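PDB 2PWY: tRNA (adenine(58)-N(1))-methyltransferase TrmI from Thermus thermophilus, which catalyses the S-adenosyl-L-methionine-dependent N1-methylation of adenosine 58 in tRNA and is required for growth at extreme temperatures. Local coordinates for residues L92-G104 against L162-L174. Sequence-based numbering, arbitrary orientation.
Sequences LDLAPGMRVLEAG and LEEAAYDGVALDL. With SAH (S-adenosyl-L-homocysteine), chain E.
Asp168 N donates to Arg99 O at 2.7 Å, and Asp168 OD2 accepts a hydrogen bond from Arg99 N at 2.8 Å through the anti lone pair. This double grip starts the pairing of parallel strands 99-103 and 169-173, central in the Rossmann-like sheet of a class I methyltransferase. With CG beside the backbone N (chi1 -60°), the carboxylate turns back to Arg99 N, and OD1 salt-bridges Lys189. Met98 lays its CB and CG against the same carboxylate. Replacing Asp168 by an alanine removes both carboxylate oxygens and is likely to leave Arg99 N and the Lys189 charge without mates and a gap beside Met98 CG.

Beyond this corner Leu101 N bonds to Gly169 O and Leu101 O to Ala171 N, the latter 2.7 Å long and almost straight at 170°. Arg99 NH1 lies over one face of the Tyr167 ring and Leu101 CD1 over the opposite face, both offset toward the rim; the guanidinium makes a cation-pi contact, Arg99 CZ 4.9 Å from the Tyr167 centroid. A bend in the Arg99 chain at chi3 (87°) carries NH1 back to hydrogen-bond Ala166 O, in the guanidinium plane, from above the carbonyl plane. A water joins NH2 to Glu163 OE1. On the face that carries Val100, Glu102 and Ala171, Leu92 CD1 packs on Ala171 CB at 3.7 Å.

At the strands' C-terminal ends, Leu174 CB and CD2 lie against the adenine of S-adenosyl-L-homocysteine, Gly104 CA approaches its ribose O4', and Asp173 OD2, also bonded to Thr80, accepts a hydrogen bond from its amino N at 2.8 Å.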
ATOM      1  N   LEU A  92      -7.744  20.902  -2.756  1.00  8.43           N
ATOM      2  CA  LEU A  92      -8.526  22.109  -3.037  1.00  8.77           C
ATOM      3  C   LEU A  92      -7.729  23.398  -2.811  1.00  9.46           C
ATOM      4  O   LEU A  92      -8.178  24.496  -3.194  1.00  9.77           O
ATOM      5  CB  LEU A  92      -9.797  22.119  -2.182  1.00  8.65           C
ATOM      6  CG  LEU A  92     -10.924  21.182  -2.627  1.00  9.61           C
ATOM      7  CD1 LEU A  92     -11.913  20.956  -1.507  1.00 10.66           C
ATOM      8  CD2 LEU A  92     -11.638  21.702  -3.883  1.00 10.24           C
ATOM      9  N   ASP A  93      -6.550  23.253  -2.214  1.00  8.60           N
ATOM     10  CA  ASP A  93      -5.639  24.371  -1.954  1.00  9.02           C
ATOM     11  C   ASP A  93      -6.356  25.506  -1.197  1.00  9.49           C
ATOM     12  O   ASP A  93      -6.303  26.673  -1.585  1.00  9.90           O
ATOM     13  CB  ASP A  93      -5.009  24.874  -3.269  1.00  9.18           C
ATOM     14  CG  ASP A  93      -3.942  25.913  -3.030  1.00 10.60           C
ATOM     15  OD1 ASP A  93      -3.110  25.685  -2.117  1.00 11.01           O
ATOM     16  OD2 ASP A  93      -3.953  26.948  -3.742  1.00 11.67           O
ATOM     17  N   LEU A  94      -7.052  25.139  -0.122  1.00  9.54           N
ATOM     18  CA  LEU A  94      -7.835  26.112   0.642  1.00 10.14           C
ATOM     19  C   LEU A  94      -6.987  26.854   1.657  1.00 10.85           C
ATOM     20  O   LEU A  94      -6.227  26.242   2.415  1.00 12.24           O
ATOM     21  CB  LEU A  94      -9.013  25.430   1.353  1.00  9.99           C
ATOM     22  CG  LEU A  94     -10.026  24.748   0.437  1.00 10.65           C
ATOM     23  CD1 LEU A  94     -11.072  24.090   1.272  1.00 10.36           C
ATOM     24  CD2 LEU A  94     -10.665  25.741  -0.554  1.00 11.12           C
ATOM     25  N   ALA A  95      -7.139  28.173   1.662  1.00 10.90           N
ATOM     26  CA  ALA A  95      -6.423  29.060   2.561  1.00 10.69           C
ATOM     27  C   ALA A  95      -7.444  29.967   3.247  1.00 10.22           C
ATOM     28  O   ALA A  95      -8.588  30.068   2.790  1.00  9.77           O
ATOM     29  CB  ALA A  95      -5.410  29.890   1.776  1.00 10.83           C
ATOM     30  N   PRO A  96      -7.051  30.611   4.365  1.00 10.35           N
ATOM     31  CA  PRO A  96      -8.002  31.493   5.039  1.00  9.96           C
ATOM     32  C   PRO A  96      -8.594  32.551   4.116  1.00 10.20           C
ATOM     33  O   PRO A  96      -7.875  33.150   3.313  1.00 10.34           O
ATOM     34  CB  PRO A  96      -7.163  32.146   6.137  1.00 10.38           C
ATOM     35  CG  PRO A  96      -6.088  31.141   6.425  1.00 10.59           C
ATOM     36  CD  PRO A  96      -5.760  30.538   5.078  1.00 10.63           C
ATOM     37  N   GLY A  97      -9.896  32.769   4.254  1.00 10.03           N
ATOM     38  CA  GLY A  97     -10.589  33.822   3.521  1.00 10.41           C
ATOM     39  C   GLY A  97     -11.259  33.323   2.262  1.00 10.93           C
ATOM     40  O   GLY A  97     -12.049  34.053   1.640  1.00 11.76           O
ATOM     41  N   MET A  98     -10.945  32.088   1.864  1.00 10.20           N
ATOM     42  CA  MET A  98     -11.511  31.536   0.636  1.00 10.32           C
ATOM     43  C   MET A  98     -12.979  31.144   0.788  1.00  9.94           C
ATOM     44  O   MET A  98     -13.470  30.974   1.907  1.00  9.92           O
ATOM     45  CB  MET A  98     -10.690  30.346   0.148  1.00 10.32           C
ATOM     46  CG  MET A  98      -9.405  30.760  -0.552  1.00 10.84           C
ATOM     47  SD  MET A  98      -8.496  29.344  -1.189  1.00 11.81           S
ATOM     48  CE  MET A  98      -6.981  30.111  -1.771  1.00 13.19           C
ATOM     49  N   ARG A  99     -13.645  30.972  -0.353  1.00  9.71           N
ATOM     50  CA  ARG A  99     -15.056  30.594  -0.400  1.00  9.55           C
ATOM     51  C   ARG A  99     -15.145  29.249  -1.109  1.00  9.62           C
ATOM     52  O   ARG A  99     -14.724  29.125  -2.261  1.00 10.48           O
ATOM     53  CB  ARG A  99     -15.856  31.661  -1.143  1.00 10.09           C
ATOM     54  CG  ARG A  99     -15.700  33.047  -0.540  1.00 13.47           C
ATOM     55  CD  ARG A  99     -16.388  34.129  -1.367  1.00 16.41           C
ATOM     56  NE  ARG A  99     -17.801  34.293  -1.015  1.00 21.29           N
ATOM     57  CZ  ARG A  99     -18.808  33.897  -1.784  1.00 23.11           C
ATOM     58  NH1 ARG A  99     -18.555  33.314  -2.946  1.00 23.86           N
ATOM     59  NH2 ARG A  99     -20.071  34.091  -1.403  1.00 23.98           N
ATOM     60  N   VAL A 100     -15.665  28.248  -0.406  1.00  9.05           N
ATOM     61  CA  VAL A 100     -15.721  26.892  -0.945  1.00  8.46           C
ATOM     62  C   VAL A 100     -17.160  26.391  -1.018  1.00  8.62           C
ATOM     63  O   VAL A 100     -17.930  26.551  -0.073  1.00  8.05           O
ATOM     64  CB  VAL A 100     -14.802  25.920  -0.143  1.00  8.02           C
ATOM     65  CG1 VAL A 100     -15.206  25.837   1.346  1.00  9.24           C
ATOM     66  CG2 VAL A 100     -14.779  24.535  -0.787  1.00  7.87           C
ATOM     67  N   LEU A 101     -17.494  25.786  -2.154  1.00  8.43           N
ATOM     68  CA  LEU A 101     -18.815  25.212  -2.379  1.00  8.80           C
ATOM     69  C   LEU A 101     -18.764  23.730  -2.019  1.00  9.27           C
ATOM     70  O   LEU A 101     -17.827  23.026  -2.412  1.00 10.45           O
ATOM     71  CB  LEU A 101     -19.197  25.375  -3.850  1.00  8.88           C
ATOM     72  CG  LEU A 101     -20.608  24.963  -4.277  1.00  8.28           C
ATOM     73  CD1 LEU A 101     -21.678  25.846  -3.634  1.00  7.99           C
ATOM     74  CD2 LEU A 101     -20.687  24.998  -5.830  1.00  8.46           C
ATOM     75  N   GLU A 102     -19.777  23.261  -1.292  1.00  9.13           N
ATOM     76  CA  GLU A 102     -19.836  21.863  -0.881  1.00  8.43           C
ATOM     77  C   GLU A 102     -21.192  21.231  -1.133  1.00  8.46           C
ATOM     78  O   GLU A 102     -22.223  21.837  -0.853  1.00  8.36           O
ATOM     79  CB  GLU A 102     -19.523  21.712   0.624  1.00  8.12           C
ATOM     80  CG  GLU A 102     -19.609  20.253   1.093  1.00  8.86           C
ATOM     81  CD  GLU A 102     -19.562  20.060   2.615  1.00  8.95           C
ATOM     82  OE1 GLU A 102     -20.083  20.909   3.376  1.00 11.05           O
ATOM     83  OE2 GLU A 102     -18.993  19.028   3.047  1.00 10.70           O
ATOM     84  N   ALA A 103     -21.183  20.001  -1.638  1.00  8.80           N
ATOM     85  CA  ALA A 103     -22.381  19.146  -1.595  1.00  9.11           C
ATOM     86  C   ALA A 103     -21.951  17.670  -1.603  1.00  9.62           C
ATOM     87  O   ALA A 103     -20.945  17.341  -2.229  1.00 10.02           O
ATOM     88  CB  ALA A 103     -23.304  19.446  -2.787  1.00  9.15           C
ATOM     89  N   GLY A 104     -22.665  16.786  -0.889  1.00 10.15           N
ATOM     90  CA  GLY A 104     -23.754  17.157   0.029  1.00  9.96           C
ATOM     91  C   GLY A 104     -23.249  17.315   1.457  1.00  9.73           C
ATOM     92  O   GLY A 104     -22.279  16.656   1.845  1.00  9.90           O
ATOM     93  N   LEU A 162     -26.201  30.643  -7.801  1.00 14.30           N
ATOM     94  CA  LEU A 162     -24.788  30.853  -7.492  1.00 14.73           C
ATOM     95  C   LEU A 162     -24.186  31.974  -8.328  1.00 14.27           C
ATOM     96  O   LEU A 162     -24.568  32.158  -9.481  1.00 14.86           O
ATOM     97  CB  LEU A 162     -23.989  29.556  -7.728  1.00 14.82           C
ATOM     98  CG  LEU A 162     -24.340  28.349  -6.848  1.00 16.38           C
ATOM     99  CD1 LEU A 162     -23.393  27.186  -7.103  1.00 17.86           C
ATOM    100  CD2 LEU A 162     -24.360  28.704  -5.360  1.00 17.27           C
ATOM    101  N   GLU A 163     -23.244  32.714  -7.739  1.00 13.75           N
ATOM    102  CA  GLU A 163     -22.480  33.707  -8.484  1.00 13.56           C
ATOM    103  C   GLU A 163     -21.386  33.034  -9.294  1.00 13.23           C
ATOM    104  O   GLU A 163     -20.624  32.234  -8.758  1.00 13.52           O
ATOM    105  CB  GLU A 163     -21.850  34.732  -7.545  1.00 13.36           C
ATOM    106  CG  GLU A 163     -22.850  35.634  -6.867  1.00 13.46           C
ATOM    107  CD  GLU A 163     -22.177  36.680  -6.025  1.00 14.78           C
ATOM    108  OE1 GLU A 163     -21.535  36.308  -5.013  1.00 16.77           O
ATOM    109  OE2 GLU A 163     -22.286  37.871  -6.374  1.00 12.43           O
ATOM    110  N   GLU A 164     -21.292  33.379 -10.575  1.00 12.71           N
ATOM    111  CA  GLU A 164     -20.263  32.809 -11.445  1.00 13.26           C
ATOM    112  C   GLU A 164     -18.843  33.166 -10.982  1.00 12.20           C
ATOM    113  O   GLU A 164     -18.559  34.308 -10.629  1.00 11.61           O
ATOM    114  CB  GLU A 164     -20.468  33.261 -12.893  1.00 13.25           C
ATOM    115  CG  GLU A 164     -19.388  32.768 -13.853  1.00 14.05           C
ATOM    116  CD  GLU A 164     -19.689  33.100 -15.305  1.00 16.65           C
ATOM    117  OE1 GLU A 164     -18.726  33.273 -16.079  1.00 21.77           O
ATOM    118  OE2 GLU A 164     -20.880  33.197 -15.678  1.00 20.03           O
ATOM    119  N   ALA A 165     -17.963  32.168 -10.996  1.00 11.81           N
ATOM    120  CA  ALA A 165     -16.541  32.383 -10.693  1.00 12.13           C
ATOM    121  C   ALA A 165     -16.344  33.076  -9.338  1.00 11.80           C
ATOM    122  O   ALA A 165     -15.446  33.916  -9.182  1.00 13.21           O
ATOM    123  CB  ALA A 165     -15.856  33.170 -11.827  1.00 12.00           C
ATOM    124  N   ALA A 166     -17.185  32.726  -8.365  1.00 11.54           N
ATOM    125  CA  ALA A 166     -17.121  33.326  -7.028  1.00 11.02           C
ATOM    126  C   ALA A 166     -16.476  32.408  -5.992  1.00 10.75           C
ATOM    127  O   ALA A 166     -16.162  32.844  -4.889  1.00 11.12           O
ATOM    128  CB  ALA A 166     -18.515  33.773  -6.555  1.00 11.34           C
ATOM    129  N   TYR A 167     -16.264  31.148  -6.363  1.00  9.79           N
ATOM    130  CA  TYR A 167     -15.770  30.140  -5.420  1.00 10.12           C
ATOM    131  C   TYR A 167     -14.352  29.704  -5.737  1.00  9.82           C
ATOM    132  O   TYR A 167     -13.976  29.534  -6.910  1.00  9.76           O
ATOM    133  CB  TYR A 167     -16.723  28.941  -5.389  1.00  9.93           C
ATOM    134  CG  TYR A 167     -18.092  29.339  -4.882  1.00 10.58           C
ATOM    135  CD1 TYR A 167     -18.413  29.212  -3.529  1.00 12.73           C
ATOM    136  CD2 TYR A 167     -19.041  29.917  -5.742  1.00 10.95           C
ATOM    137  CE1 TYR A 167     -19.665  29.613  -3.040  1.00 12.14           C
ATOM    138  CE2 TYR A 167     -20.299  30.312  -5.275  1.00 11.04           C
ATOM    139  CZ  TYR A 167     -20.599  30.150  -3.921  1.00 12.28           C
ATOM    140  OH  TYR A 167     -21.831  30.538  -3.458  1.00 13.85           O
ATOM    141  N   ASP A 168     -13.586  29.515  -4.667  1.00  9.19           N
ATOM    142  CA  ASP A 168     -12.174  29.183  -4.744  1.00  9.05           C
ATOM    143  C   ASP A 168     -11.928  27.675  -4.861  1.00  8.87           C
ATOM    144  O   ASP A 168     -10.813  27.247  -5.173  1.00  9.33           O
ATOM    145  CB  ASP A 168     -11.430  29.771  -3.548  1.00  9.25           C
ATOM    146  CG  ASP A 168     -11.544  31.283  -3.499  1.00 10.78           C
ATOM    147  OD1 ASP A 168     -10.997  31.956  -4.410  1.00 11.71           O
ATOM    148  OD2 ASP A 168     -12.223  31.800  -2.582  1.00 10.64           O
ATOM    149  N   GLY A 169     -12.982  26.896  -4.662  1.00  8.49           N
ATOM    150  CA  GLY A 169     -12.880  25.434  -4.700  1.00  7.58           C
ATOM    151  C   GLY A 169     -14.277  24.869  -4.625  1.00  7.30           C
ATOM    152  O   GLY A 169     -15.210  25.554  -4.171  1.00  7.44           O
ATOM    153  N   VAL A 170     -14.424  23.640  -5.104  1.00  6.98           N
ATOM    154  CA  VAL A 170     -15.689  22.908  -5.011  1.00  7.64           C
ATOM    155  C   VAL A 170     -15.389  21.522  -4.460  1.00  7.63           C
ATOM    156  O   VAL A 170     -14.632  20.774  -5.067  1.00  7.94           O
ATOM    157  CB  VAL A 170     -16.392  22.769  -6.380  1.00  7.44           C
ATOM    158  CG1 VAL A 170     -17.645  21.892  -6.254  1.00  9.46           C
ATOM    159  CG2 VAL A 170     -16.762  24.165  -6.949  1.00  7.32           C
ATOM    160  N   ALA A 171     -15.993  21.192  -3.321  1.00  7.78           N
ATOM    161  CA  ALA A 171     -15.805  19.897  -2.668  1.00  7.78           C
ATOM    162  C   ALA A 171     -17.067  19.078  -2.839  1.00  8.15           C
ATOM    163  O   ALA A 171     -18.153  19.509  -2.424  1.00  8.28           O
ATOM    164  CB  ALA A 171     -15.521  20.096  -1.182  1.00  8.35           C
ATOM    165  N   LEU A 172     -16.928  17.894  -3.435  1.00  7.78           N
ATOM    166  CA  LEU A 172     -18.074  17.018  -3.640  1.00  8.36           C
ATOM    167  C   LEU A 172     -17.925  15.702  -2.918  1.00  8.92           C
ATOM    168  O   LEU A 172     -16.871  15.051  -2.980  1.00  8.82           O
ATOM    169  CB  LEU A 172     -18.313  16.748  -5.133  1.00  9.03           C
ATOM    170  CG  LEU A 172     -18.613  17.977  -5.993  1.00  8.98           C
ATOM    171  CD1 LEU A 172     -18.889  17.506  -7.385  1.00 10.17           C
ATOM    172  CD2 LEU A 172     -19.800  18.790  -5.443  1.00  8.95           C
ATOM    173  N   ASP A 173     -18.987  15.327  -2.219  1.00  9.21           N
ATOM    174  CA  ASP A 173     -19.128  13.986  -1.679  1.00  9.71           C
ATOM    175  C   ASP A 173     -20.595  13.631  -1.870  1.00  9.98           C
ATOM    176  O   ASP A 173     -21.444  14.005  -1.065  1.00 10.06           O
ATOM    177  CB  ASP A 173     -18.717  13.925  -0.198  1.00  9.52           C
ATOM    178  CG  ASP A 173     -18.892  12.534   0.410  1.00 11.02           C
ATOM    179  OD1 ASP A 173     -19.356  11.596  -0.294  1.00 10.85           O
ATOM    180  OD2 ASP A 173     -18.564  12.382   1.614  1.00  9.35           O
ATOM    181  N   LEU A 174     -20.870  12.938  -2.975  1.00 10.09           N
ATOM    182  CA  LEU A 174     -22.224  12.524  -3.349  1.00 10.82           C
ATOM    183  C   LEU A 174     -22.136  11.461  -4.451  1.00 11.10           C
ATOM    184  O   LEU A 174     -21.103  11.329  -5.117  1.00 10.42           O
ATOM    185  CB  LEU A 174     -23.096  13.732  -3.761  1.00 11.25           C
ATOM    186  CG  LEU A 174     -22.481  14.970  -4.455  1.00 11.26           C
ATOM    187  CD1 LEU A 174     -21.918  14.581  -5.805  1.00 12.03           C
ATOM    188  CD2 LEU A 174     -23.495  16.119  -4.626  1.00 11.72           C
TER
HETATM  189  N   SAH E 501     -19.104  14.558   3.229  1.00 10.31           N
HETATM  190  CA  SAH E 501     -20.295  14.331   4.111  1.00 10.06           C
HETATM  191  CB  SAH E 501     -21.051  13.075   3.695  1.00 10.50           C
HETATM  192  CG  SAH E 501     -21.850  13.275   2.405  1.00 10.16           C
HETATM  193  SD  SAH E 501     -22.922  11.842   2.117  1.00 11.55           S
HETATM  194  C   SAH E 501     -19.821  14.243   5.549  1.00 10.55           C
HETATM  195  O   SAH E 501     -18.607  14.241   5.800  1.00  9.69           O
HETATM  196  OXT SAH E 501     -20.637  14.195   6.476  1.00 10.56           O
HETATM  197  C5' SAH E 501     -23.678  12.473   0.597  1.00 11.42           C
HETATM  198  C4' SAH E 501     -24.814  13.461   0.884  1.00 12.91           C
HETATM  199  O4' SAH E 501     -25.085  14.198  -0.291  1.00 12.68           O
HETATM  200  C3' SAH E 501     -26.146  12.825   1.300  1.00 12.67           C
HETATM  201  O3' SAH E 501     -26.569  13.438   2.514  1.00 13.49           O
HETATM  202  C2' SAH E 501     -27.099  13.132   0.145  1.00 13.42           C
HETATM  203  O2' SAH E 501     -28.418  13.410   0.555  1.00 14.81           O
HETATM  204  C1' SAH E 501     -26.491  14.388  -0.427  1.00 13.17           C
HETATM  205  N9  SAH E 501     -26.677  14.659  -1.862  1.00 12.47           N
HETATM  206  C8  SAH E 501     -26.505  13.782  -2.896  1.00 12.99           C
HETATM  207  N7  SAH E 501     -26.690  14.470  -4.046  1.00 13.05           N
HETATM  208  C5  SAH E 501     -26.927  15.770  -3.768  1.00 12.97           C
HETATM  209  C6  SAH E 501     -27.179  16.889  -4.571  1.00 13.50           C
HETATM  210  N6  SAH E 501     -27.202  16.794  -5.910  1.00 13.78           N
HETATM  211  N1  SAH E 501     -27.395  18.108  -3.942  1.00 13.10           N
HETATM  212  C2  SAH E 501     -27.375  18.216  -2.572  1.00 13.07           C
HETATM  213  N3  SAH E 501     -27.137  17.100  -1.793  1.00 12.98           N
HETATM  214  C4  SAH E 501     -26.915  15.902  -2.385  1.00 12.22           C
HETATM  215  O   HOH W   1      -9.289  24.993  -5.565  1.00 11.39           O
HETATM  216  O   HOH W   2     -21.198  33.949  -3.907  1.00 22.74           O